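Local coordinates for protein probable adenylyl-sulfate kinase (Synechocystis sp., PDB 5CB8) that transfers a phosphate from ATP to the 3'-hydroxyl of adenosine 5'-phosphosulfate, giving the activated sulfate 3'-phosphoadenylyl sulfate in sulfur assimilation, at residues G37-T42 / V58-V63; H43-K48 / I99-A104; T66-G71 / I83-F88. One frame throughout, in Å; residues are numbered along the deposited sequence. Where two conformers were deposited one is given.

Contact 1: G37-T42 / V58-V63. With ADX (adenosine-5'-phosphosulfate), chain G; SO4 (sulfate ion), chain H.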
loop_
_atom_site.group_PDB
_atom_site.type_symbol
_atom_site.label_atom_id
_atom_site.label_comp_id
_atom_site.label_asym_id
_atom_site.label_seq_id
_atom_site.Cartn_x
_atom_site.Cartn_y
_atom_site.Cartn_z
ATOM N N GLY B 37 8.730 -10.741 20.463
ATOM C CA GLY B 37 8.733 -11.945 19.640
ATOM C C GLY B 37 7.761 -11.909 18.466
ATOM O O GLY B 37 7.437 -12.957 17.896
ATOM N N LYS B 38 7.316 -10.714 18.082
ATOM C CA LYS B 38 6.339 -10.579 16.990
ATOM C C LYS B 38 6.882 -11.108 15.655
ATOM O O LYS B 38 6.215 -11.868 14.959
ATOM C CB LYS B 38 5.907 -9.119 16.815
ATOM C CG LYS B 38 5.221 -8.478 18.026
ATOM C CD LYS B 38 4.744 -7.064 17.679
ATOM C CE LYS B 38 5.920 -6.171 17.267
ATOM N NZ LYS B 38 6.842 -5.895 18.413
ATOM N N THR B 39 8.097 -10.715 15.297
ATOM C CA THR B 39 8.692 -11.121 14.029
ATOM C C THR B 39 8.899 -12.639 13.946
ATOM O O THR B 39 8.664 -13.266 12.907
ATOM C CB THR B 39 10.017 -10.369 13.813
ATOM O OG1 THR B 39 9.728 -9.006 13.473
ATOM C CG2 THR B 39 10.818 -10.994 12.712
ATOM N N THR B 40 9.350 -13.223 15.053
ATOM C CA THR B 40 9.593 -14.662 15.119
ATOM C C THR B 40 8.310 -15.460 14.854
ATOM O O THR B 40 8.317 -16.448 14.102
ATOM C CB THR B 40 10.188 -15.054 16.483
ATOM O OG1 THR B 40 11.480 -14.448 16.628
ATOM C CG2 THR B 40 10.333 -16.562 16.602
ATOM N N ILE B 41 7.215 -15.021 15.467
ATOM C CA ILE B 41 5.914 -15.661 15.278
ATOM C C ILE B 41 5.424 -15.434 13.856
ATOM O O ILE B 41 4.914 -16.352 13.205
ATOM C CB ILE B 41 4.862 -15.116 16.274
ATOM C CG1 ILE B 41 5.187 -15.581 17.700
ATOM C CG2 ILE B 41 3.451 -15.589 15.886
ATOM C CD1 ILE B 41 4.294 -14.958 18.781
ATOM N N THR B 42 5.570 -14.201 13.383
ATOM C CA THR B 42 5.197 -13.854 12.019
ATOM C C THR B 42 5.859 -14.786 11.014
ATOM O O THR B 42 5.192 -15.342 10.134
ATOM C CB THR B 42 5.580 -12.400 11.721
ATOM O OG1 THR B 42 4.834 -11.549 12.599
ATOM C CG2 THR B 42 5.263 -12.034 10.273
ATOM N N VAL B 58 3.355 -10.217 3.906
ATOM C CA VAL B 58 3.783 -9.817 5.246
ATOM C C VAL B 58 4.106 -8.337 5.238
ATOM O O VAL B 58 4.817 -7.867 4.350
ATOM C CB VAL B 58 5.033 -10.589 5.682
ATOM C CG1 VAL B 58 5.518 -10.104 7.049
ATOM C CG2 VAL B 58 4.731 -12.071 5.725
ATOM N N LEU B 59 3.557 -7.599 6.201
ATOM C CA LEU B 59 3.911 -6.196 6.378
ATOM C C LEU B 59 4.511 -6.046 7.772
ATOM O O LEU B 59 3.791 -5.935 8.765
ATOM C CB LEU B 59 2.686 -5.285 6.180
ATOM C CG LEU B 59 2.041 -5.307 4.779
ATOM C CD1 LEU B 59 0.735 -4.506 4.761
ATOM C CD2 LEU B 59 3.003 -4.769 3.716
ATOM N N ASP B 60 5.841 -6.086 7.831
ATOM C CA ASP B 60 6.597 -5.992 9.073
ATOM C C ASP B 60 7.026 -4.543 9.250
ATOM O O ASP B 60 7.698 -3.980 8.375
ATOM C CB ASP B 60 7.824 -6.908 8.950
ATOM C CG ASP B 60 8.682 -6.959 10.218
ATOM O OD1 ASP B 60 8.583 -6.073 11.093
ATOM O OD2 ASP B 60 9.495 -7.903 10.319
ATOM N N GLY B 61 6.649 -3.938 10.377
ATOM C CA GLY B 61 6.989 -2.547 10.649
ATOM C C GLY B 61 8.448 -2.182 10.410
ATOM O O GLY B 61 8.741 -1.128 9.819
ATOM N N ASP B 62 9.362 -3.036 10.874
ATOM C CA ASP B 62 10.796 -2.791 10.700
ATOM C C ASP B 62 11.152 -2.709 9.224
ATOM O O ASP B 62 12.038 -1.953 8.825
ATOM C CB ASP B 62 11.631 -3.925 11.291
ATOM C CG ASP B 62 11.411 -4.130 12.780
ATOM O OD1 ASP B 62 10.801 -3.263 13.442
ATOM O OD2 ASP B 62 11.873 -5.184 13.284
ATOM N N VAL B 63 10.489 -3.530 8.416
ATOM C CA VAL B 63 10.810 -3.601 6.988
ATOM C C VAL B 63 10.078 -2.516 6.195
ATOM O O VAL B 63 10.685 -1.827 5.368
ATOM C CB VAL B 63 10.483 -4.981 6.415
ATOM C CG1 VAL B 63 10.759 -5.017 4.918
ATOM C CG2 VAL B 63 11.317 -6.047 7.127
HETATM S SB ADX G . 5.071 1.663 15.509
HETATM O O1B ADX G . 4.930 2.738 14.519
HETATM O O2B ADX G . 4.099 0.581 15.272
HETATM O O3B ADX G . 4.911 2.232 16.854
HETATM P PA ADX G . 6.979 0.028 14.358
HETATM O O1A ADX G . 6.595 0.467 12.948
HETATM O O2A ADX G . 6.551 -1.405 14.660
HETATM O O3A ADX G . 6.468 1.085 15.434
HETATM O "O5'" ADX G . 8.575 0.118 14.461
HETATM C "C5'" ADX G . 9.214 -0.318 15.624
HETATM C "C4'" ADX G . 10.588 -0.663 15.442
HETATM O "O4'" ADX G . 11.359 0.581 15.273
HETATM C "C3'" ADX G . 11.128 -1.339 16.626
HETATM O "O3'" ADX G . 11.194 -2.675 16.383
HETATM C "C2'" ADX G . 12.497 -0.799 16.797
HETATM O "O2'" ADX G . 13.390 -1.624 16.206
HETATM C "C1'" ADX G . 12.521 0.507 16.072
HETATM N N9 ADX G . 12.584 1.681 16.894
HETATM C C8 ADX G . 13.434 2.725 16.738
HETATM N N7 ADX G . 13.077 3.698 17.582
HETATM C C5 ADX G . 11.987 3.289 18.279
HETATM C C6 ADX G . 11.202 3.891 19.261
HETATM N N6 ADX G . 11.470 5.248 19.703
HETATM N N1 ADX G . 10.162 3.199 19.773
HETATM C C2 ADX G . 9.875 1.954 19.332
HETATM N N3 ADX G . 10.607 1.354 18.381
HETATM C C4 ADX G . 11.667 1.997 17.835
HETATM S S SO4 H . 9.655 -8.173 18.106
HETATM O O1 SO4 H . 9.512 -8.522 16.705
HETATM O O2 SO4 H . 10.497 -9.153 18.786
HETATM O O3 SO4 H . 8.324 -8.163 18.732
HETATM O O4 SO4 H . 10.266 -6.842 18.266
HETATM O O HOH W 1 10.267 -6.452 15.198
#

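Contact 2: H43-K48 / I99-A104. With ADX (adenosine-5'-phosphosulfate), chain G.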
loop_
_atom_site.group_PDB
_atom_site.type_symbol
_atom_site.label_atom_id
_atom_site.label_comp_id
_atom_site.label_asym_id
_atom_site.label_seq_id
_atom_site.Cartn_x
_atom_site.Cartn_y
_atom_site.Cartn_z
ATOM N N HIS B 43 7.169 -14.971 11.152
ATOM C CA HIS B 43 7.912 -15.769 10.182
ATOM C C HIS B 43 7.507 -17.234 10.246
ATOM O O HIS B 43 7.365 -17.893 9.214
ATOM C CB HIS B 43 9.414 -15.591 10.394
ATOM C CG HIS B 43 9.916 -14.232 10.009
ATOM N ND1 HIS B 43 11.159 -13.764 10.378
ATOM C CD2 HIS B 43 9.342 -13.245 9.278
ATOM C CE1 HIS B 43 11.331 -12.547 9.891
ATOM N NE2 HIS B 43 10.242 -12.207 9.222
ATOM N N ALA B 44 7.296 -17.743 11.457
ATOM C CA ALA B 44 6.902 -19.139 11.625
ATOM C C ALA B 44 5.498 -19.368 11.084
ATOM O O ALA B 44 5.217 -20.398 10.457
ATOM C CB ALA B 44 6.987 -19.546 13.093
ATOM N N LEU B 45 4.613 -18.411 11.338
ATOM C CA LEU B 45 3.248 -18.477 10.832
ATOM C C LEU B 45 3.219 -18.375 9.304
ATOM O O LEU B 45 2.463 -19.081 8.637
ATOM C CB LEU B 45 2.410 -17.350 11.443
ATOM C CG LEU B 45 0.945 -17.318 11.002
ATOM C CD1 LEU B 45 0.271 -18.649 11.309
ATOM C CD2 LEU B 45 0.198 -16.159 11.660
ATOM N N GLU B 46 4.030 -17.473 8.762
ATOM C CA GLU B 46 4.148 -17.313 7.319
ATOM C C GLU B 46 4.548 -18.645 6.680
ATOM O O GLU B 46 3.917 -19.098 5.717
ATOM C CB GLU B 46 5.195 -16.248 7.001
ATOM C CG GLU B 46 5.494 -16.107 5.516
ATOM C CD GLU B 46 6.653 -15.172 5.236
ATOM O OE1 GLU B 46 7.402 -14.836 6.177
ATOM O OE2 GLU B 46 6.818 -14.774 4.064
ATOM N N LYS B 47 5.587 -19.277 7.222
ATOM C CA LYS B 47 6.044 -20.559 6.683
ATOM C C LYS B 47 4.940 -21.609 6.719
ATOM O O LYS B 47 4.743 -22.341 5.745
ATOM C CB LYS B 47 7.282 -21.074 7.426
ATOM C CG LYS B 47 7.734 -22.471 6.963
ATOM C CD LYS B 47 9.202 -22.741 7.277
ATOM C CE LYS B 47 9.654 -24.110 6.750
ATOM N NZ LYS B 47 8.822 -24.601 5.608
ATOM N N LYS B 48 4.222 -21.676 7.837
ATOM C CA LYS B 48 3.179 -22.686 8.020
ATOM C C LYS B 48 2.062 -22.479 7.001
ATOM O O LYS B 48 1.558 -23.434 6.410
ATOM C CB LYS B 48 2.628 -22.630 9.452
ATOM C CG LYS B 48 1.855 -23.874 9.890
ATOM C CD LYS B 48 1.459 -23.800 11.366
ATOM C CE LYS B 48 0.555 -24.971 11.770
ATOM N NZ LYS B 48 1.218 -26.294 11.597
ATOM N N ILE B 99 -4.332 -13.120 2.626
ATOM C CA ILE B 99 -4.065 -13.191 4.056
ATOM C C ILE B 99 -2.887 -12.261 4.337
ATOM O O ILE B 99 -1.806 -12.438 3.778
ATOM C CB ILE B 99 -3.709 -14.628 4.492
ATOM C CG1 ILE B 99 -4.940 -15.537 4.406
ATOM C CG2 ILE B 99 -3.151 -14.640 5.908
ATOM C CD1 ILE B 99 -4.637 -17.021 4.634
ATOM N N VAL B 100 -3.099 -11.256 5.181
ATOM C CA VAL B 100 -2.062 -10.266 5.452
ATOM C C VAL B 100 -1.538 -10.431 6.870
ATOM O O VAL B 100 -2.315 -10.400 7.829
ATOM C CB VAL B 100 -2.611 -8.834 5.286
ATOM C CG1 VAL B 100 -1.485 -7.802 5.462
ATOM C CG2 VAL B 100 -3.262 -8.684 3.919
ATOM N N LEU B 101 -0.227 -10.625 7.005
ATOM C CA LEU B 101 0.394 -10.717 8.329
ATOM C C LEU B 101 1.063 -9.393 8.646
ATOM O O LEU B 101 2.033 -9.021 7.990
ATOM C CB LEU B 101 1.461 -11.822 8.359
ATOM C CG LEU B 101 1.063 -13.279 8.600
ATOM C CD1 LEU B 101 -0.197 -13.654 7.875
ATOM C CD2 LEU B 101 2.191 -14.226 8.212
ATOM N N VAL B 102 0.555 -8.683 9.648
ATOM C CA VAL B 102 1.170 -7.417 10.059
ATOM C C VAL B 102 1.908 -7.611 11.371
ATOM O O VAL B 102 1.388 -8.240 12.299
ATOM C CB VAL B 102 0.122 -6.311 10.234
ATOM C CG1 VAL B 102 0.776 -5.023 10.783
ATOM C CG2 VAL B 102 -0.571 -6.027 8.900
ATOM N N SER B 103 3.130 -7.094 11.442
ATOM C CA SER B 103 3.886 -7.103 12.684
ATOM C C SER B 103 4.341 -5.675 12.944
ATOM O O SER B 103 5.211 -5.160 12.241
ATOM C CB SER B 103 5.106 -8.015 12.572
ATOM O OG SER B 103 5.856 -8.006 13.778
ATOM N N ALA B 104 3.749 -5.034 13.947
ATOM C CA ALA B 104 4.067 -3.641 14.243
ATOM C C ALA B 104 3.776 -3.375 15.704
ATOM O O ALA B 104 2.801 -3.892 16.241
ATOM C CB ALA B 104 3.240 -2.702 13.357
HETATM S SB ADX G . 5.071 1.663 15.509
HETATM O O1B ADX G . 4.930 2.738 14.519
HETATM O O2B ADX G . 4.099 0.581 15.272
HETATM O O3B ADX G . 4.911 2.232 16.854
HETATM P PA ADX G . 6.979 0.028 14.358
HETATM O O1A ADX G . 6.595 0.467 12.948
HETATM O O2A ADX G . 6.551 -1.405 14.660
HETATM O O3A ADX G . 6.468 1.085 15.434
HETATM O "O5'" ADX G . 8.575 0.118 14.461
HETATM C "C5'" ADX G . 9.214 -0.318 15.624
HETATM C "C4'" ADX G . 10.588 -0.663 15.442
HETATM O "O4'" ADX G . 11.359 0.581 15.273
HETATM C "C3'" ADX G . 11.128 -1.339 16.626
HETATM O "O3'" ADX G . 11.194 -2.675 16.383
HETATM C "C2'" ADX G . 12.497 -0.799 16.797
HETATM O "O2'" ADX G . 13.390 -1.624 16.206
HETATM C "C1'" ADX G . 12.521 0.507 16.072
HETATM N N9 ADX G . 12.584 1.681 16.894
HETATM C C8 ADX G . 13.434 2.725 16.738
HETATM N N7 ADX G . 13.077 3.698 17.582
HETATM C C5 ADX G . 11.987 3.289 18.279
HETATM C C6 ADX G . 11.202 3.891 19.261
HETATM N N6 ADX G . 11.470 5.248 19.703
HETATM N N1 ADX G . 10.162 3.199 19.773
HETATM C C2 ADX G . 9.875 1.954 19.332
HETATM N N3 ADX G . 10.607 1.354 18.381
HETATM C C4 ADX G . 11.667 1.997 17.835
#

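Contact 3: T66-G71 / I83-F88. With SO4 (sulfate ion), chain I.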
loop_
_atom_site.group_PDB
_atom_site.type_symbol
_atom_site.label_atom_id
_atom_site.label_comp_id
_atom_site.label_asym_id
_atom_site.label_seq_id
_atom_site.Cartn_x
_atom_site.Cartn_y
_atom_site.Cartn_z
ATOM N N THR B 66 11.398 0.951 5.839
ATOM C CA THR B 66 12.469 1.224 4.886
ATOM C C THR B 66 11.917 1.479 3.482
ATOM O O THR B 66 12.680 1.796 2.564
ATOM C CB THR B 66 13.486 0.072 4.802
ATOM O OG1 THR B 66 12.869 -1.055 4.174
ATOM C CG2 THR B 66 13.987 -0.321 6.194
ATOM N N ASN B 67 10.608 1.314 3.304
ATOM C CA ASN B 67 9.982 1.576 2.000
ATOM C C ASN B 67 8.662 2.350 2.107
ATOM O O ASN B 67 8.656 3.588 2.044
ATOM C CB ASN B 67 9.836 0.291 1.148
ATOM C CG ASN B 67 9.181 -0.875 1.905
ATOM O OD1 ASN B 67 8.121 -0.731 2.519
ATOM N ND2 ASN B 67 9.807 -2.044 1.834
ATOM N N LEU B 68 7.564 1.619 2.261
ATOM C CA LEU B 68 6.222 2.190 2.410
ATOM C C LEU B 68 6.151 3.356 3.391
ATOM O O LEU B 68 5.481 4.367 3.130
ATOM C CB LEU B 68 5.248 1.101 2.875
ATOM C CG LEU B 68 3.782 1.524 3.036
ATOM C CD1 LEU B 68 3.184 1.867 1.687
ATOM C CD2 LEU B 68 2.957 0.443 3.724
ATOM N N THR B 69 6.824 3.223 4.532
ATOM C CA THR B 69 6.744 4.277 5.543
ATOM C C THR B 69 8.109 4.864 5.871
ATOM O O THR B 69 8.344 5.361 6.972
ATOM C CB THR B 69 6.008 3.804 6.811
ATOM O OG1 THR B 69 6.596 2.587 7.291
ATOM C CG2 THR B 69 4.547 3.532 6.498
ATOM N N LYS B 70 9.002 4.823 4.891
ATOM C CA LYS B 70 10.297 5.475 5.027
ATOM C C LYS B 70 10.061 6.964 5.256
ATOM O O LYS B 70 9.141 7.547 4.674
ATOM C CB LYS B 70 11.118 5.259 3.758
ATOM C CG LYS B 70 12.550 5.770 3.828
ATOM C CD LYS B 70 13.249 5.554 2.482
ATOM C CE LYS B 70 14.669 6.113 2.472
ATOM N NZ LYS B 70 15.277 6.042 1.106
ATOM N N GLY B 71 10.860 7.575 6.122
ATOM C CA GLY B 71 10.707 8.996 6.386
ATOM C C GLY B 71 9.971 9.309 7.679
ATOM O O GLY B 71 10.051 10.424 8.182
ATOM N N ILE B 83 0.942 3.376 11.166
ATOM C CA ILE B 83 -0.044 2.320 11.339
ATOM C C ILE B 83 -1.222 2.484 10.379
ATOM O O ILE B 83 -1.698 1.503 9.798
ATOM C CB ILE B 83 -0.525 2.249 12.792
ATOM C CG1 ILE B 83 0.656 1.889 13.703
ATOM C CG2 ILE B 83 -1.650 1.234 12.937
ATOM C CD1 ILE B 83 1.437 0.647 13.255
ATOM N N ARG B 84 -1.692 3.713 10.201
ATOM C CA ARG B 84 -2.785 3.948 9.256
ATOM C C ARG B 84 -2.406 3.581 7.818
ATOM O O ARG B 84 -3.251 3.089 7.050
ATOM C CB ARG B 84 -3.282 5.399 9.352
ATOM C CG ARG B 84 -4.161 5.645 10.579
ATOM C CD ARG B 84 -4.345 7.120 10.838
ATOM N NE ARG B 84 -5.397 7.360 11.824
ATOM C CZ ARG B 84 -5.491 8.459 12.561
ATOM N NH1 ARG B 84 -4.581 9.418 12.437
ATOM N NH2 ARG B 84 -6.498 8.596 13.417
ATOM N N ARG B 85 -1.143 3.796 7.450
ATOM C CA ARG B 85 -0.707 3.484 6.087
ATOM C C ARG B 85 -0.583 1.976 5.887
ATOM O O ARG B 85 -0.971 1.440 4.845
ATOM C CB ARG B 85 0.619 4.179 5.756
ATOM C CG ARG B 85 0.981 4.117 4.268
ATOM C CD ARG B 85 2.232 4.947 3.969
ATOM N NE ARG B 85 2.051 6.354 4.328
ATOM C CZ ARG B 85 3.054 7.207 4.526
ATOM N NH1 ARG B 85 4.307 6.801 4.400
ATOM N NH2 ARG B 85 2.806 8.474 4.834
ATOM N N ILE B 86 -0.045 1.293 6.890
ATOM C CA ILE B 86 -0.010 -0.168 6.881
ATOM C C ILE B 86 -1.439 -0.719 6.796
ATOM O O ILE B 86 -1.711 -1.679 6.055
ATOM C CB ILE B 86 0.713 -0.708 8.130
ATOM C CG1 ILE B 86 2.215 -0.382 8.051
ATOM C CG2 ILE B 86 0.490 -2.221 8.278
ATOM C CD1 ILE B 86 2.971 -0.542 9.380
ATOM N N GLY B 87 -2.353 -0.102 7.541
ATOM C CA GLY B 87 -3.757 -0.511 7.512
ATOM C C GLY B 87 -4.391 -0.319 6.139
ATOM O O GLY B 87 -5.207 -1.146 5.695
ATOM N N PHE B 88 -4.032 0.779 5.474
ATOM C CA PHE B 88 -4.529 1.059 4.124
ATOM C C PHE B 88 -4.181 -0.081 3.176
ATOM O O PHE B 88 -5.041 -0.602 2.462
ATOM C CB PHE B 88 -3.929 2.378 3.611
ATOM C CG PHE B 88 -4.275 2.701 2.172
ATOM C CD1 PHE B 88 -3.455 2.280 1.134
ATOM C CD2 PHE B 88 -5.399 3.455 1.868
ATOM C CE1 PHE B 88 -3.767 2.584 -0.186
ATOM C CE2 PHE B 88 -5.714 3.770 0.550
ATOM C CZ PHE B 88 -4.895 3.328 -0.475
HETATM S S SO4 I . -2.433 10.275 9.076
HETATM O O1 SO4 I . -2.693 9.068 8.285
HETATM O O2 SO4 I . -1.177 10.876 8.609
HETATM O O3 SO4 I . -3.530 11.227 8.879
HETATM O O4 SO4 I . -2.337 9.944 10.514
HETATM O O HOH W 2 6.561 8.650 4.789
#

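Contact 1: G37-T42 / V58-V63
The hydroxyl OG1 of Thr39 is drawn on from two directions: Asp60 OD2 lies 3.3 Å from it, a weak hydrogen bond whose proton has another acceptor within reach, and a water sits 3.1 Å from the same Thr39 OG1. That water is also within bonding distance of Asp62 OD2 and sulfate O1, bridging the start of helix 38-50 and the start of helix 61-64. Asp60 meets Thr39 at about a right angle, and with CG anti to its backbone N (chi1 -177°) its carboxylate is swung toward helix 38-50. Asp60 is the N-cap of helix 61-64: its OD1 accepts from Asp62 N at 3.1 Å, the donor coming from above the carboxylate plane. An alanine here would take away both oxygens and would probably leave Asp62 N without its cap and cost the Thr39 hydroxyl its weak carboxylate partner. Further down, methyl meets methyl, Thr42 CG2 on Val58 CG1 at 3.8 Å, while Thr42 OG1 turns back to Lys38 O, which also accepts from Thr42 N.

A sulfate, probably from the crystallisation liquor, sits on the amides of what is by sequence the P-loop. Its O3 takes Lys38 N at 2.8 Å and Lys38 NZ at 2.7 Å, the lysine chain folding back at chi3 and chi4 to reach it; Thr39 N holds sulfate O1. On the other segment, the O3' hydroxyl of adenosine 5'-phosphosulfate donates to Asp62 OD1 (3.0 Å), whose other oxygen is salt-bridged to Lys140. The sulfate thus probably stands in for a phosphate of ATP, and this cleft is probably where the phosphate passes to the 3'-hydroxyl.

Contact 2: H43-K48 / I99-A104
Leu101 reaches up from the strand to helix 38-50, and the contact is apolar throughout. Its CD2 does most of the touching: the methyl presses against the helix backbone at Glu46, 3.8 Å from Glu46 CA, and is equally close to Glu46 CB. Leu101 CG is anti to the carbonyl carbon (chi1 -84°), which sends the branched end up under the helix. Leu45 adds a looser contact, its CD2 4.3 Å from Leu101 CG. Around this pair, Leu49 also rests on Leu101, Ile28 of the adjoining strand packs beside it, and Leu45 reaches on to Ile185 of helix 178-191.

Polar ends play no part across the interface. Glu46 lends only its CB and backbone here; its extended chain carries the carboxylate away to a salt bridge with Arg50, one turn on.

At the far end of the strand the contact is with ligand: Ala104 CA lies 3.4 Å from O2A of adenosine 5'-phosphosulfate. A helix that follows the P-loop and lies over the central strands of a parallel sheet, with substrate at the strands' C-terminal ends, fits the P-loop NTPase fold, here with the 2-3-1-4-5 strand order of the kinase group.

Contact 3: T66-G71 / I83-F88
A type I beta turn from Asn67 to Lys70 docks against helix 76-94, the nearest CA pair being Thr69 and Arg85, 7.5 Å apart. Arg85 carries the contact. Leu68 and Thr69 each slide past it in the opposite direction, and both pack against its aliphatic stem from the turn side: Leu68 CG lies 3.9 Å from Arg85 CD, and Thr69 CG2 lies 3.7 Å from that same Arg85 CD. The bend at chi3 (-59°) brings the guanidinium edge to the turn, where NH1 donates to Leu68 O at 3.0 Å. This bond is fairly straight (154°) and lies in the carbonyl plane on a lone pair, with the oxygen at the edge of the guanidinium. Leu68 CD2 also brushes Ile86 CG1.

Thr69 OG1 turns elsewhere, bonding to Asn82 OD1; since Asn82 ND2 holds adenosine 5'-phosphosulfate, the turn probably helps to position Asn82 as a second-shell residue. The contact also faces the dimer partner: Leu68 packs on Arg85 of the second subunit, and the two Arg85 NH1 atoms come near each other. A water adds a further link, accepting from Arg85 NH1 at 2.9 Å and donating to Lys70 O at 2.8 Å.

Overall arrangement
Contacts 1 and 2, with centres about 7 Å apart, join successive turns of helix 38-50 to neighbouring strands 56-60 and 99-103 of one parallel sheet, and their segments alternate along the chain. Backbone bonds from Leu59 to Leu101 and from Gly61 to Ser103 link them directly. Contact 3, about 14 Å from contact 1 and 17 Å from contact 2 between centres, follows contact 1 in sequence and is nested inside the loop closed by contact 2. Its helix 76-94 covers the other face of the sheet, where Ile86 packs on Val102 and Ile83 on Ala104. Elements of the probable ATP site and of the substrate pocket thus share one sheet, with the bound substrate at the C-terminal ends of its strands.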